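Side-chain contacts in putative branched chain amino acid ABC transporter, periplasmic amino acid-binding protein (Brucella ovis, PDB 4XFK), which probably binds branched-chain and related small amino acids in the periplasm as the soluble component of an ABC amino-acid transport system: residues 174-179 with 185-190; 140-145 with 166-171. The protein carries 1 engineered substitution. All coordinates share one frame; numbering follows the deposited sequence. Where two conformers were deposited one is given.

After the five-stranded parallel sheet of residues 13-133 and its helices, the chain enters helix 138-152, which supplies residues 140-145, then continues through strand 158-164 into helix 167-184. There the N-cap and first turn, residues 166-171, meet the earlier helix and contact 2 closes its loop. Contact 1 follows in series, neither nested nor crossed: residues 174-179, further along the same helix, fold against residues 185-190, the start of strand 186-193 and the loop residue before it. Helix 167-184 is thus common to both contacts, and F142 lies against T175 and V176 where the two meet. Together they tie two neighbouring helices and the edge of the mixed sheet into one lobe.

Contact 1. Residues 174-179 with 185-190; sequences NTVVAN and YEVVDK
The methyl groups of V176 and V177 and the ring of Y185 show how a helix is seated on the strand that follows it. Helix 167-184 and strand 186-193 are the second and third elements of a beta-alpha-beta unit begun by strand 158-164, an arrangement familiar from the alternating alpha/beta lobes of periplasmic binding proteins. The axes of the short segments 174-179 and 186-190 come within 8.5 Å, at 129° between their directions.

V187 is the bump at the centre. Its CB points toward the helix, and CG2, set anti to the carbonyl carbon, fits into the shallow hollow between V176 and V177, 4.0 Å from V176 CG1 and 4.4 Å from V177 CG2. The same V187 methyl lies in the plane of the Y185 ring, at its edge. V176 CG1, anti to its own backbone N (chi1 166°), fits against the notch where V187 CG2 meets the ring edge, with Y185 CE1 3.8 Å away. At the other end of the patch the extended chain of K190 crosses V177 at about a right angle and brings NZ to 3.9 Å from V177 CG2.

Y185 reaches to the flank of the helix from the loop before the strand, and its hydroxyl donates a 2.6 Å hydrogen bond from OH to V176 O. The carbonyl is met in its own plane, on a lone pair, with a C=O...O angle of 123°. N179 CB rests against the same hydroxyl, and a water that donates to Y185 OH accepts from N179 ND2. F217 meets the ring from outside these segments.

The chemistry is thus a valine cluster closed at one end by a phenol: its oxygen, giving one hydrogen bond and accepting another, is satisfied beside the apolar patch, and the bond to V176 O probably holds the hydroxyl end of the buried side chain in place.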
loop_
_atom_site.group_PDB
_atom_site.type_symbol
_atom_site.label_atom_id
_atom_site.label_comp_id
_atom_site.label_asym_id
_atom_site.label_seq_id
_atom_site.Cartn_x
_atom_site.Cartn_y
_atom_site.Cartn_z
ATOM N N ASN A 174 12.697 10.784 -5.572
ATOM C CA ASN A 174 13.852 10.989 -4.703
ATOM C C ASN A 174 14.515 9.660 -4.337
ATOM O O ASN A 174 15.735 9.557 -4.284
ATOM C CB ASN A 174 13.464 11.771 -3.444
ATOM C CG ASN A 174 13.145 13.231 -3.733
ATOM O OD1 ASN A 174 13.546 13.777 -4.760
ATOM N ND2 ASN A 174 12.434 13.873 -2.813
ATOM N N THR A 175 13.699 8.637 -4.105
ATOM C CA THR A 175 14.198 7.299 -3.795
ATOM C C THR A 175 14.959 6.689 -4.970
ATOM O O THR A 175 16.071 6.187 -4.808
ATOM C CB THR A 175 13.036 6.368 -3.415
ATOM O OG1 THR A 175 12.384 6.867 -2.242
ATOM C CG2 THR A 175 13.541 4.960 -3.150
ATOM N N VAL A 176 14.365 6.750 -6.157
ATOM C CA VAL A 176 14.989 6.207 -7.355
ATOM C C VAL A 176 16.334 6.899 -7.635
ATOM O O VAL A 176 17.327 6.241 -7.945
ATOM C CB VAL A 176 14.032 6.324 -8.565
ATOM C CG1 VAL A 176 14.770 6.092 -9.874
ATOM C CG2 VAL A 176 12.864 5.350 -8.415
ATOM N N VAL A 177 16.368 8.221 -7.490
ATOM C CA VAL A 177 17.603 8.988 -7.655
ATOM C C VAL A 177 18.632 8.624 -6.581
ATOM O O VAL A 177 19.804 8.444 -6.887
ATOM C CB VAL A 177 17.315 10.504 -7.622
ATOM C CG1 VAL A 177 18.606 11.312 -7.480
ATOM C CG2 VAL A 177 16.550 10.915 -8.869
ATOM N N ALA A 178 18.190 8.495 -5.331
ATOM C CA ALA A 178 19.099 8.184 -4.227
ATOM C C ALA A 178 19.754 6.814 -4.368
ATOM O O ALA A 178 20.901 6.633 -3.953
ATOM C CB ALA A 178 18.381 8.296 -2.882
ATOM N N ASN A 179 19.036 5.861 -4.960
ATOM C CA ASN A 179 19.523 4.487 -5.083
ATOM C C ASN A 179 20.346 4.216 -6.344
ATOM O O ASN A 179 20.918 3.133 -6.498
ATOM C CB ASN A 179 18.351 3.500 -5.029
ATOM C CG ASN A 179 17.698 3.437 -3.666
ATOM O OD1 ASN A 179 18.325 3.731 -2.651
ATOM N ND2 ASN A 179 16.431 3.045 -3.635
ATOM N N TYR A 185 22.111 2.257 -11.935
ATOM C CA TYR A 185 21.505 2.795 -13.134
ATOM C C TYR A 185 21.744 4.292 -13.125
ATOM O O TYR A 185 21.989 4.884 -12.071
ATOM C CB TYR A 185 20.009 2.464 -13.198
ATOM C CG TYR A 185 19.261 2.785 -11.922
ATOM C CD1 TYR A 185 18.765 4.061 -11.691
ATOM C CD2 TYR A 185 19.057 1.814 -10.942
ATOM C CE1 TYR A 185 18.093 4.371 -10.524
ATOM C CE2 TYR A 185 18.382 2.113 -9.771
ATOM C CZ TYR A 185 17.903 3.391 -9.569
ATOM O OH TYR A 185 17.240 3.697 -8.406
ATOM N N GLU A 186 21.714 4.896 -14.302
ATOM C CA GLU A 186 21.735 6.340 -14.398
ATOM C C GLU A 186 20.318 6.810 -14.664
ATOM O O GLU A 186 19.651 6.300 -15.566
ATOM C CB GLU A 186 22.654 6.789 -15.531
ATOM C CG GLU A 186 22.725 8.299 -15.700
ATOM C CD GLU A 186 23.516 8.729 -16.916
ATOM O OE1 GLU A 186 24.384 7.960 -17.385
ATOM O OE2 GLU A 186 23.261 9.849 -17.401
ATOM N N VAL A 187 19.853 7.768 -13.873
ATOM C CA VAL A 187 18.566 8.386 -14.142
ATOM C C VAL A 187 18.795 9.434 -15.229
ATOM O O VAL A 187 19.168 10.578 -14.948
ATOM C CB VAL A 187 17.930 8.992 -12.870
ATOM C CG1 VAL A 187 16.558 9.557 -13.178
ATOM C CG2 VAL A 187 17.816 7.925 -11.784
ATOM N N VAL A 188 18.605 9.012 -16.476
ATOM C CA VAL A 188 18.913 9.832 -17.647
ATOM C C VAL A 188 18.028 11.067 -17.704
ATOM O O VAL A 188 18.478 12.162 -18.055
ATOM C CB VAL A 188 18.723 9.018 -18.945
ATOM C CG1 VAL A 188 18.821 9.913 -20.174
ATOM C CG2 VAL A 188 19.741 7.895 -19.016
ATOM N N ASP A 189 16.758 10.882 -17.363
ATOM C CA ASP A 189 15.810 11.979 -17.379
ATOM C C ASP A 189 14.693 11.634 -16.412
ATOM O O ASP A 189 14.539 10.476 -16.022
ATOM C CB ASP A 189 15.281 12.198 -18.804
ATOM C CG ASP A 189 14.703 13.584 -19.014
ATOM O OD1 ASP A 189 14.776 14.415 -18.085
ATOM O OD2 ASP A 189 14.185 13.847 -20.125
ATOM N N LYS A 190 13.945 12.643 -15.992
ATOM C CA LYS A 190 12.862 12.428 -15.046
ATOM C C LYS A 190 11.768 13.468 -15.215
ATOM O O LYS A 190 12.010 14.566 -15.721
ATOM C CB LYS A 190 13.389 12.418 -13.608
ATOM C CG LYS A 190 14.049 13.708 -13.168
ATOM C CD LYS A 190 14.894 13.494 -11.920
ATOM C CE LYS A 190 15.799 14.686 -11.663
ATOM N NZ LYS A 190 16.706 14.451 -10.503
HETATM O O HOH W 1 15.399 2.581 -6.392
#

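Contact 2. Residues 140-145 with 166-171; sequences IRFKTV and YSWGVD. Engineered in segment 140-145: R141 (natural residue His). With ACT (acetate ion), chain B.
W168 meets R141 and F142 where two helices pack together in the alpha/beta lobe of a periplasmic binding protein, an example of a small contact made almost entirely by one large side chain. Y166 comes first, at the N-cap position of helix 167-184. Its ring turns back over the start of the helix, so that W168 N lies 3.9 Å above one face, and its OH donates to an oxygen of a bound acetate, probably from the crystallisation liquor. S88 OG and E118 N also bond the acetate, placing it between the two lobes, consistent with the family's ligand cleft.

Two residues on, W168 has CG anti to the backbone N (chi1 161°), which swings the indole toward helix 138-152. The acetate methyl sits over one face of the indole, offset toward the rim, while the far corner of the benzo ring touches the other helix: CH2 stands 4.2 Å from R141 CG, which lies near the indole plane. R141 is an engineered residue, histidine in the natural sequence; its guanidinium is turned to E118, by a salt bridge through NE, and to S265 O. The indole NE1 in turn is hydrogen-bonded to G219 O, which helps fix the rotation of the ring. F142 and W168 cross at about a right angle, and the indole atom CH2 lies at the phenyl edge, 4.1 Å from F142 CE2.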
loop_
_atom_site.group_PDB
_atom_site.type_symbol
_atom_site.label_atom_id
_atom_site.label_comp_id
_atom_site.label_asym_id
_atom_site.label_seq_id
_atom_site.Cartn_x
_atom_site.Cartn_y
_atom_site.Cartn_z
ATOM N N ILE A 140 10.780 1.193 0.505
ATOM C CA ILE A 140 10.674 -0.252 0.399
ATOM C C ILE A 140 10.317 -0.667 -1.035
ATOM O O ILE A 140 10.934 -1.579 -1.596
ATOM C CB ILE A 140 9.626 -0.805 1.389
ATOM C CG1 ILE A 140 10.045 -0.508 2.841
ATOM C CG2 ILE A 140 9.401 -2.292 1.153
ATOM C CD1 ILE A 140 8.964 -0.821 3.875
ATOM N N ARG A 141 9.320 -0.002 -1.624
ATOM C CA ARG A 141 8.902 -0.324 -2.988
ATOM C C ARG A 141 10.070 -0.256 -3.972
ATOM O O ARG A 141 10.297 -1.181 -4.761
ATOM C CB ARG A 141 7.815 0.638 -3.478
ATOM C CG ARG A 141 6.447 0.489 -2.829
ATOM C CD ARG A 141 5.705 -0.767 -3.229
ATOM N NE ARG A 141 4.328 -0.672 -2.753
ATOM C CZ ARG A 141 3.396 -1.601 -2.941
ATOM N NH1 ARG A 141 3.675 -2.705 -3.621
ATOM N NH2 ARG A 141 2.180 -1.427 -2.442
ATOM N N PHE A 142 10.800 0.855 -3.944
ATOM C CA PHE A 142 11.726 1.122 -5.037
ATOM C C PHE A 142 13.121 0.561 -4.856
ATOM O O PHE A 142 13.782 0.243 -5.837
ATOM C CB PHE A 142 11.613 2.566 -5.542
ATOM C CG PHE A 142 10.347 2.762 -6.304
ATOM C CD1 PHE A 142 10.292 2.455 -7.659
ATOM C CD2 PHE A 142 9.169 3.087 -5.641
ATOM C CE1 PHE A 142 9.103 2.540 -8.357
ATOM C CE2 PHE A 142 7.965 3.167 -6.334
ATOM C CZ PHE A 142 7.929 2.878 -7.686
ATOM N N LYS A 143 13.541 0.353 -3.615
ATOM C CA LYS A 143 14.740 -0.428 -3.353
ATOM C C LYS A 143 14.516 -1.863 -3.807
ATOM O O LYS A 143 15.318 -2.432 -4.547
ATOM C CB LYS A 143 15.068 -0.426 -1.862
ATOM C CG LYS A 143 16.079 -1.494 -1.478
ATOM C CD LYS A 143 16.178 -1.686 0.033
ATOM C CE LYS A 143 15.002 -2.484 0.605
ATOM N NZ LYS A 143 13.857 -1.624 1.019
ATOM N N THR A 144 13.406 -2.459 -3.361
ATOM C CA THR A 144 13.170 -3.863 -3.689
ATOM C C THR A 144 12.962 -4.110 -5.181
ATOM O O THR A 144 13.495 -5.084 -5.711
ATOM C CB THR A 144 12.036 -4.531 -2.853
ATOM O OG1 THR A 144 10.793 -3.857 -3.074
ATOM C CG2 THR A 144 12.362 -4.529 -1.360
ATOM N N VAL A 145 12.207 -3.248 -5.863
ATOM C CA VAL A 145 11.973 -3.490 -7.282
ATOM C C VAL A 145 13.283 -3.416 -8.067
ATOM O O VAL A 145 13.558 -4.263 -8.924
ATOM C CB VAL A 145 10.859 -2.580 -7.892
ATOM C CG1 VAL A 145 11.358 -1.162 -8.186
ATOM C CG2 VAL A 145 10.288 -3.226 -9.139
ATOM N N TYR A 166 2.869 14.929 -6.323
ATOM C CA TYR A 166 2.414 15.095 -4.941
ATOM C C TYR A 166 3.372 14.302 -4.062
ATOM O O TYR A 166 4.326 13.710 -4.577
ATOM C CB TYR A 166 0.944 14.686 -4.731
ATOM C CG TYR A 166 0.602 13.207 -4.744
ATOM C CD1 TYR A 166 0.688 12.452 -5.910
ATOM C CD2 TYR A 166 0.122 12.582 -3.592
ATOM C CE1 TYR A 166 0.328 11.110 -5.926
ATOM C CE2 TYR A 166 -0.234 11.244 -3.595
ATOM C CZ TYR A 166 -0.130 10.510 -4.764
ATOM O OH TYR A 166 -0.491 9.179 -4.789
ATOM N N SER A 167 3.137 14.288 -2.751
ATOM C CA SER A 167 4.109 13.729 -1.805
ATOM C C SER A 167 4.615 12.351 -2.227
ATOM O O SER A 167 5.822 12.103 -2.240
ATOM C CB SER A 167 3.547 13.686 -0.380
ATOM O OG SER A 167 2.403 12.866 -0.328
ATOM N N TRP A 168 3.695 11.466 -2.602
ATOM C CA TRP A 168 4.066 10.105 -2.981
ATOM C C TRP A 168 5.028 10.057 -4.173
ATOM O O TRP A 168 6.080 9.414 -4.112
ATOM C CB TRP A 168 2.805 9.280 -3.274
ATOM C CG TRP A 168 3.069 8.051 -4.095
ATOM C CD1 TRP A 168 2.649 7.821 -5.377
ATOM C CD2 TRP A 168 3.812 6.888 -3.703
ATOM N NE1 TRP A 168 3.077 6.590 -5.803
ATOM C CE2 TRP A 168 3.796 5.997 -4.799
ATOM C CE3 TRP A 168 4.506 6.522 -2.543
ATOM C CZ2 TRP A 168 4.437 4.756 -4.769
ATOM C CZ3 TRP A 168 5.134 5.283 -2.512
ATOM C CH2 TRP A 168 5.099 4.418 -3.619
ATOM N N GLY A 169 4.670 10.731 -5.259
ATOM C CA GLY A 169 5.476 10.681 -6.464
ATOM C C GLY A 169 6.834 11.331 -6.300
ATOM O O GLY A 169 7.831 10.867 -6.860
ATOM N N VAL A 170 6.875 12.418 -5.542
ATOM C CA VAL A 170 8.129 13.075 -5.214
ATOM C C VAL A 170 9.027 12.115 -4.432
ATOM O O VAL A 170 10.221 12.021 -4.708
ATOM C CB VAL A 170 7.850 14.365 -4.427
ATOM C CG1 VAL A 170 9.129 14.933 -3.813
ATOM C CG2 VAL A 170 7.187 15.385 -5.347
ATOM N N ASP A 171 8.447 11.383 -3.481
ATOM C CA ASP A 171 9.229 10.417 -2.717
ATOM C C ASP A 171 9.772 9.294 -3.601
ATOM O O ASP A 171 10.901 8.828 -3.398
ATOM C CB ASP A 171 8.399 9.801 -1.587
ATOM C CG ASP A 171 8.160 10.751 -0.430
ATOM O OD1 ASP A 171 8.884 11.754 -0.293
ATOM O OD2 ASP A 171 7.245 10.468 0.367
HETATM C C ACT B . -0.197 6.961 -2.245
HETATM O O ACT B . -0.621 8.130 -2.402
HETATM O OXT ACT B . 0.146 6.641 -1.083
HETATM C CH3 ACT B . -0.116 6.009 -3.396
#